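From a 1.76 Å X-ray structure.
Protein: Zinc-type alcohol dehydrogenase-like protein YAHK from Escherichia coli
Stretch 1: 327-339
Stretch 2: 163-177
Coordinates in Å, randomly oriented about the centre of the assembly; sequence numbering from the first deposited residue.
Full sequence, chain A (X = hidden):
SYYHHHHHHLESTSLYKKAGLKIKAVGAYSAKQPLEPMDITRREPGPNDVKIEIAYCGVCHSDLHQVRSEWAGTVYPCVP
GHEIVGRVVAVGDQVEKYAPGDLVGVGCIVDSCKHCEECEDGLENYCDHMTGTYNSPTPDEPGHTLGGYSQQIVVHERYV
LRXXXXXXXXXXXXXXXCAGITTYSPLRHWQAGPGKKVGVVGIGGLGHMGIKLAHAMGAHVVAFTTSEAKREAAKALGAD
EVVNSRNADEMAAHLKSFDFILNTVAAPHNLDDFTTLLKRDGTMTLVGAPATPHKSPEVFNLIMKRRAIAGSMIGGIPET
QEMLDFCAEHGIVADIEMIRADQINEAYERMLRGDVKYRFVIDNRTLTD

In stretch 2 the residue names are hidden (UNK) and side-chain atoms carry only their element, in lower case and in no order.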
# COMPACT_ATOMS: atom_id res chain seq x y z
N CYS A 327 -5.12 -25.66 -9.79
CA CYS A 327 -6.30 -25.65 -10.64
C CYS A 327 -6.61 -27.04 -11.19
O CYS A 327 -7.77 -27.41 -11.34
CB CYS A 327 -6.13 -24.65 -11.79
SG CYS A 327 -6.19 -22.92 -11.24
N ALA A 328 -5.57 -27.81 -11.49
CA ALA A 328 -5.79 -29.15 -12.03
C ALA A 328 -6.43 -30.03 -10.96
O ALA A 328 -7.39 -30.76 -11.22
CB ALA A 328 -4.47 -29.77 -12.49
N GLU A 329 -5.91 -29.95 -9.74
CA GLU A 329 -6.45 -30.77 -8.65
C GLU A 329 -7.86 -30.37 -8.25
O GLU A 329 -8.63 -31.20 -7.79
CB GLU A 329 -5.52 -30.71 -7.43
CG GLU A 329 -5.24 -29.32 -6.89
CD GLU A 329 -4.43 -29.35 -5.61
OE1 GLU A 329 -3.36 -29.98 -5.60
OE2 GLU A 329 -4.88 -28.74 -4.61
N HIS A 330 -8.20 -29.10 -8.44
CA HIS A 330 -9.53 -28.60 -8.08
C HIS A 330 -10.50 -28.49 -9.25
O HIS A 330 -11.64 -28.08 -9.07
CB HIS A 330 -9.40 -27.25 -7.38
CG HIS A 330 -8.78 -27.33 -6.02
ND1 HIS A 330 -9.48 -27.74 -4.91
CD2 HIS A 330 -7.51 -27.11 -5.61
CE1 HIS A 330 -8.67 -27.75 -3.86
NE2 HIS A 330 -7.47 -27.37 -4.26
N GLY A 331 -10.04 -28.84 -10.45
CA GLY A 331 -10.90 -28.77 -11.62
C GLY A 331 -11.29 -27.36 -12.01
O GLY A 331 -12.38 -27.13 -12.54
N ILE A 332 -10.39 -26.42 -11.76
CA ILE A 332 -10.65 -25.02 -12.08
C ILE A 332 -10.14 -24.65 -13.46
O ILE A 332 -8.99 -24.91 -13.79
CB ILE A 332 -9.97 -24.10 -11.05
CG1 ILE A 332 -10.53 -24.39 -9.66
CG2 ILE A 332 -10.17 -22.64 -11.44
CD1 ILE A 332 -9.78 -23.69 -8.55
N VAL A 333 -11.01 -24.05 -14.26
CA VAL A 333 -10.66 -23.60 -15.60
C VAL A 333 -11.40 -22.29 -15.84
O VAL A 333 -12.29 -21.92 -15.06
CB VAL A 333 -11.08 -24.60 -16.70
CG1 VAL A 333 -10.38 -25.92 -16.50
CG2 VAL A 333 -12.59 -24.79 -16.70
N ALA A 334 -11.04 -21.59 -16.91
CA ALA A 334 -11.70 -20.34 -17.24
C ALA A 334 -12.97 -20.63 -18.04
O ALA A 334 -13.08 -21.69 -18.65
CB ALA A 334 -10.76 -19.47 -18.08
N ASP A 335 -13.92 -19.71 -18.00
CA ASP A 335 -15.16 -19.86 -18.77
C ASP A 335 -14.80 -19.16 -20.07
O ASP A 335 -14.50 -17.97 -20.08
CB ASP A 335 -16.33 -19.15 -18.09
CG ASP A 335 -16.62 -19.72 -16.71
OD1 ASP A 335 -16.45 -20.94 -16.53
OD2 ASP A 335 -17.03 -18.95 -15.82
N ILE A 336 -14.83 -19.90 -21.18
CA ILE A 336 -14.40 -19.34 -22.44
C ILE A 336 -15.36 -19.41 -23.61
O ILE A 336 -16.37 -20.10 -23.58
CB ILE A 336 -13.10 -20.03 -22.91
CG1 ILE A 336 -13.41 -21.48 -23.31
CG2 ILE A 336 -12.07 -20.03 -21.78
CD1 ILE A 336 -12.23 -22.22 -23.92
N GLU A 337 -15.01 -18.66 -24.66
CA GLU A 337 -15.75 -18.66 -25.90
C GLU A 337 -14.68 -18.85 -26.96
O GLU A 337 -13.83 -17.98 -27.16
CB GLU A 337 -16.48 -17.34 -26.15
CG GLU A 337 -17.33 -17.41 -27.42
CD GLU A 337 -18.17 -16.17 -27.64
OE1 GLU A 337 -18.64 -15.59 -26.64
OE2 GLU A 337 -18.37 -15.80 -28.81
N MET A 338 -14.71 -20.00 -27.62
CA MET A 338 -13.72 -20.31 -28.64
C MET A 338 -13.99 -19.55 -29.93
O MET A 338 -15.13 -19.43 -30.37
CB MET A 338 -13.73 -21.82 -28.91
CG MET A 338 -12.52 -22.32 -29.66
SD MET A 338 -12.50 -24.12 -29.74
CE MET A 338 -11.91 -24.52 -28.11
N ILE A 339 -12.93 -19.02 -30.54
CA ILE A 339 -13.07 -18.27 -31.78
C ILE A 339 -12.00 -18.70 -32.79
O ILE A 339 -11.03 -19.37 -32.43
CB ILE A 339 -12.93 -16.74 -31.56
CG1 ILE A 339 -11.55 -16.41 -30.99
CG2 ILE A 339 -14.02 -16.25 -30.61
CD1 ILE A 339 -11.30 -14.92 -30.81
N UNK A 163 1.02 -28.67 -17.90
CA UNK A 163 -0.43 -28.71 -17.71
C UNK A 163 -0.81 -30.11 -17.24
O UNK A 163 -0.43 -31.11 -17.86
c UNK A 163 -0.81 -27.02 -19.53
c UNK A 163 -0.96 -25.92 -18.51
c UNK A 163 -1.18 -28.42 -19.02
c UNK A 163 -2.69 -28.55 -18.80
N UNK A 164 -1.56 -30.17 -16.14
CA UNK A 164 -1.99 -31.44 -15.56
C UNK A 164 -3.49 -31.70 -15.75
O UNK A 164 -3.99 -32.77 -15.39
c UNK A 164 2.81 -33.73 -14.21
n UNK A 164 2.37 -34.81 -14.84
n UNK A 164 1.98 -32.73 -13.94
n UNK A 164 4.08 -33.65 -13.85
c UNK A 164 -1.64 -31.48 -14.07
c UNK A 164 -0.14 -31.47 -13.77
c UNK A 164 0.56 -32.72 -14.29
N UNK A 165 -4.20 -30.73 -16.30
CA UNK A 165 -5.63 -30.87 -16.56
C UNK A 165 -5.80 -31.90 -17.68
O UNK A 165 -4.87 -32.14 -18.45
c UNK A 165 -6.23 -29.56 -17.08
c UNK A 165 -5.41 -27.72 -15.44
n UNK A 165 -7.57 -28.03 -15.60
c UNK A 165 -7.37 -27.03 -14.75
n UNK A 165 -6.07 -26.82 -14.64
c UNK A 165 -6.35 -28.48 -16.05
N UNK A 166 -6.99 -32.52 -17.77
CA UNK A 166 -7.21 -33.50 -18.84
C UNK A 166 -7.12 -32.76 -20.16
O UNK A 166 -7.50 -31.59 -20.24
c UNK A 166 -8.11 -32.50 -16.82
c UNK A 166 -8.63 -33.99 -18.55
c UNK A 166 -8.75 -33.85 -17.07
N UNK A 167 -6.64 -33.41 -21.21
CA UNK A 167 -6.50 -32.74 -22.50
C UNK A 167 -7.77 -32.09 -23.04
O UNK A 167 -7.71 -31.09 -23.75
c UNK A 167 -6.82 -34.86 -23.91
c UNK A 167 -5.93 -33.69 -23.55
c UNK A 167 -6.23 -35.74 -25.00
o UNK A 167 -6.80 -36.77 -25.36
n UNK A 167 -5.08 -35.33 -25.52
N UNK A 168 -8.93 -32.65 -22.70
CA UNK A 168 -10.19 -32.10 -23.18
C UNK A 168 -10.45 -30.69 -22.65
O UNK A 168 -11.28 -29.96 -23.19
c UNK A 168 -12.80 -33.98 -20.95
o UNK A 168 -12.81 -35.17 -21.32
c UNK A 168 -11.36 -33.01 -22.78
o UNK A 168 -13.75 -33.46 -20.31
c UNK A 168 -11.60 -33.12 -21.29
N UNK A 169 -9.73 -30.31 -21.60
CA UNK A 169 -9.90 -28.98 -21.02
C UNK A 169 -8.80 -27.98 -21.38
O UNK A 169 -8.77 -26.88 -20.84
c UNK A 169 -11.38 -29.49 -17.45
o UNK A 169 -12.44 -29.35 -16.84
n UNK A 169 -10.22 -29.69 -16.84
c UNK A 169 -11.34 -29.46 -18.97
c UNK A 169 -9.97 -29.09 -19.49
N UNK A 170 -7.92 -28.36 -22.30
CA UNK A 170 -6.82 -27.49 -22.70
C UNK A 170 -7.20 -26.05 -23.03
O UNK A 170 -6.56 -25.11 -22.54
c UNK A 170 -4.77 -28.81 -23.60
c UNK A 170 -3.88 -27.96 -22.69
c UNK A 170 -6.08 -28.07 -23.90
c UNK A 170 -4.06 -29.09 -24.91
N UNK A 171 -8.21 -25.86 -23.86
CA UNK A 171 -8.63 -24.52 -24.26
C UNK A 171 -9.04 -23.66 -23.07
O UNK A 171 -8.71 -22.48 -23.00
c UNK A 171 -9.78 -24.60 -25.24
N UNK A 172 -9.77 -24.27 -22.13
CA UNK A 172 -10.24 -23.55 -20.95
C UNK A 172 -9.11 -23.26 -19.96
O UNK A 172 -9.25 -22.42 -19.07
c UNK A 172 -11.35 -24.34 -20.26
N UNK A 173 -7.99 -23.97 -20.11
CA UNK A 173 -6.83 -23.77 -19.25
C UNK A 173 -6.01 -22.56 -19.72
O UNK A 173 -5.35 -21.89 -18.93
c UNK A 173 -6.65 -26.17 -18.55
c UNK A 173 -5.93 -25.03 -19.25
c UNK A 173 -4.61 -24.73 -18.55
N UNK A 174 -6.06 -22.30 -21.02
CA UNK A 174 -5.29 -21.21 -21.62
C UNK A 174 -5.27 -19.89 -20.85
O UNK A 174 -4.20 -19.37 -20.54
c UNK A 174 -5.75 -20.99 -23.06
N UNK A 175 -6.45 -19.32 -20.53
CA UNK A 175 -6.49 -18.05 -19.80
C UNK A 175 -5.80 -18.05 -18.44
O UNK A 175 -5.48 -17.00 -17.89
c UNK A 175 -7.82 -19.76 -20.87
c UNK A 175 -8.56 -18.45 -20.90
c UNK A 175 -7.99 -17.76 -19.69
N UNK A 176 -5.57 -19.23 -17.87
CA UNK A 176 -4.91 -19.31 -16.58
C UNK A 176 -3.49 -18.76 -16.67
O UNK A 176 -2.97 -18.22 -15.70
c UNK A 176 -4.87 -20.76 -16.09
c UNK A 176 -7.01 -20.61 -14.81
c UNK A 176 -5.98 -22.84 -15.24
c UNK A 176 -6.22 -21.44 -15.80
N UNK A 177 -2.88 -18.89 -17.84
CA UNK A 177 -1.50 -18.43 -18.04
C UNK A 177 -1.25 -16.94 -17.85
O UNK A 177 -0.09 -16.51 -17.73
c UNK A 177 0.62 -20.60 -18.52
c UNK A 177 -1.00 -18.90 -19.41
c UNK A 177 -1.72 -21.29 -19.10
c UNK A 177 -0.56 -20.37 -19.47
O HOH W 1 -13.54 -28.87 -14.18

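Position 163 has four side-chain carbons, forked at the first, with one arm two carbons long. It makes no contact with stretch 1. The branching identifies Ile163.

Position 164 carries three carbons, a nitrogen, then a carbon bearing two more nitrogens. That is a guanidinium group. Its CB lies 3.7 Å from CB of Ala328, while the charged end leads away into an exposed setting. This is Arg164.

Position 165 has one carbon and then a five-membered ring of three carbons and two nitrogens. CA of Ala328 sits over one face of the ring. An imidazole means histidine, His165. CA of Ala328 is 3.7 Å from the ring centroid and 18° off the ring normal, a CH-pi contact. The ring is probably turned over in the model, so its atom labels carry little weight.

Position 166 has three carbons closing a ring onto the backbone nitrogen. It is Pro166, exposed and without contact. Its O accepts a hydrogen bond from the backbone N of position 169 at 2.9 Å.

Position 167 has three carbons, the third carrying one oxygen and one nitrogen. It is out of reach of stretch 1. The amide gives Gln167.

Position 168 has three carbons, the third carrying two oxygens. It too is out of reach and exposed. The carboxylate gives Glu168.

Position 169 repeats the three-carbon amide pattern. Its CB points toward stretch 1, and its end packs near Val333. It is Gln169, at the N-cap position, with NE2 3.8 Å from CG1 of Val333. Its OE1 accepts a hydrogen bond from water 1 at 2.9 Å, and the same water donates to O of Gly331 at 2.7 Å.

Position 170 has four carbons, forked at the second. It points away and is buried. This is Leu170.

Position 171 has a single carbon, CB. It lies 3.6 Å from CE of Met338 and 3.7 Å from CD1 of Ile336. It is Ala171.

Position 172 also has one carbon, its CB 3.6 Å from CB of Val333. It is Ala172.

Position 173 has three carbons, forked at the first. Its CB points away, yet one branch packs near Val333. It is Val173, with CG2 4.3 Å from CG1 of Val333.

Position 174 has one carbon and no contact. It is Ala174.

Position 175 has three carbons closing a ring onto the backbone nitrogen. Its CB is 3.6 Å from CB of Ala334. It is Pro175, and its CG lies 3.9 Å from CG2 of Ile336.

Position 176 has four carbons, forked at the second, pointing toward stretch 1. It is Leu176, with CD1 3.9 Å from CB of Cys327.

Position 177 has the same fork but is out of reach. It is Leu177.

The contact is mainly apolar and buries 617 Å² in total. A direct hydrogen bond links the backbones: N of Ala334 donates to O of Ala172 at 2.9 Å and 162°. Around it, Val333, Ala334 and Ile336 pack on small side chains and a proline. Water 1 adds a polar bridge.

Stretch 2 163-177: IRHPQEQLAAVAPLL
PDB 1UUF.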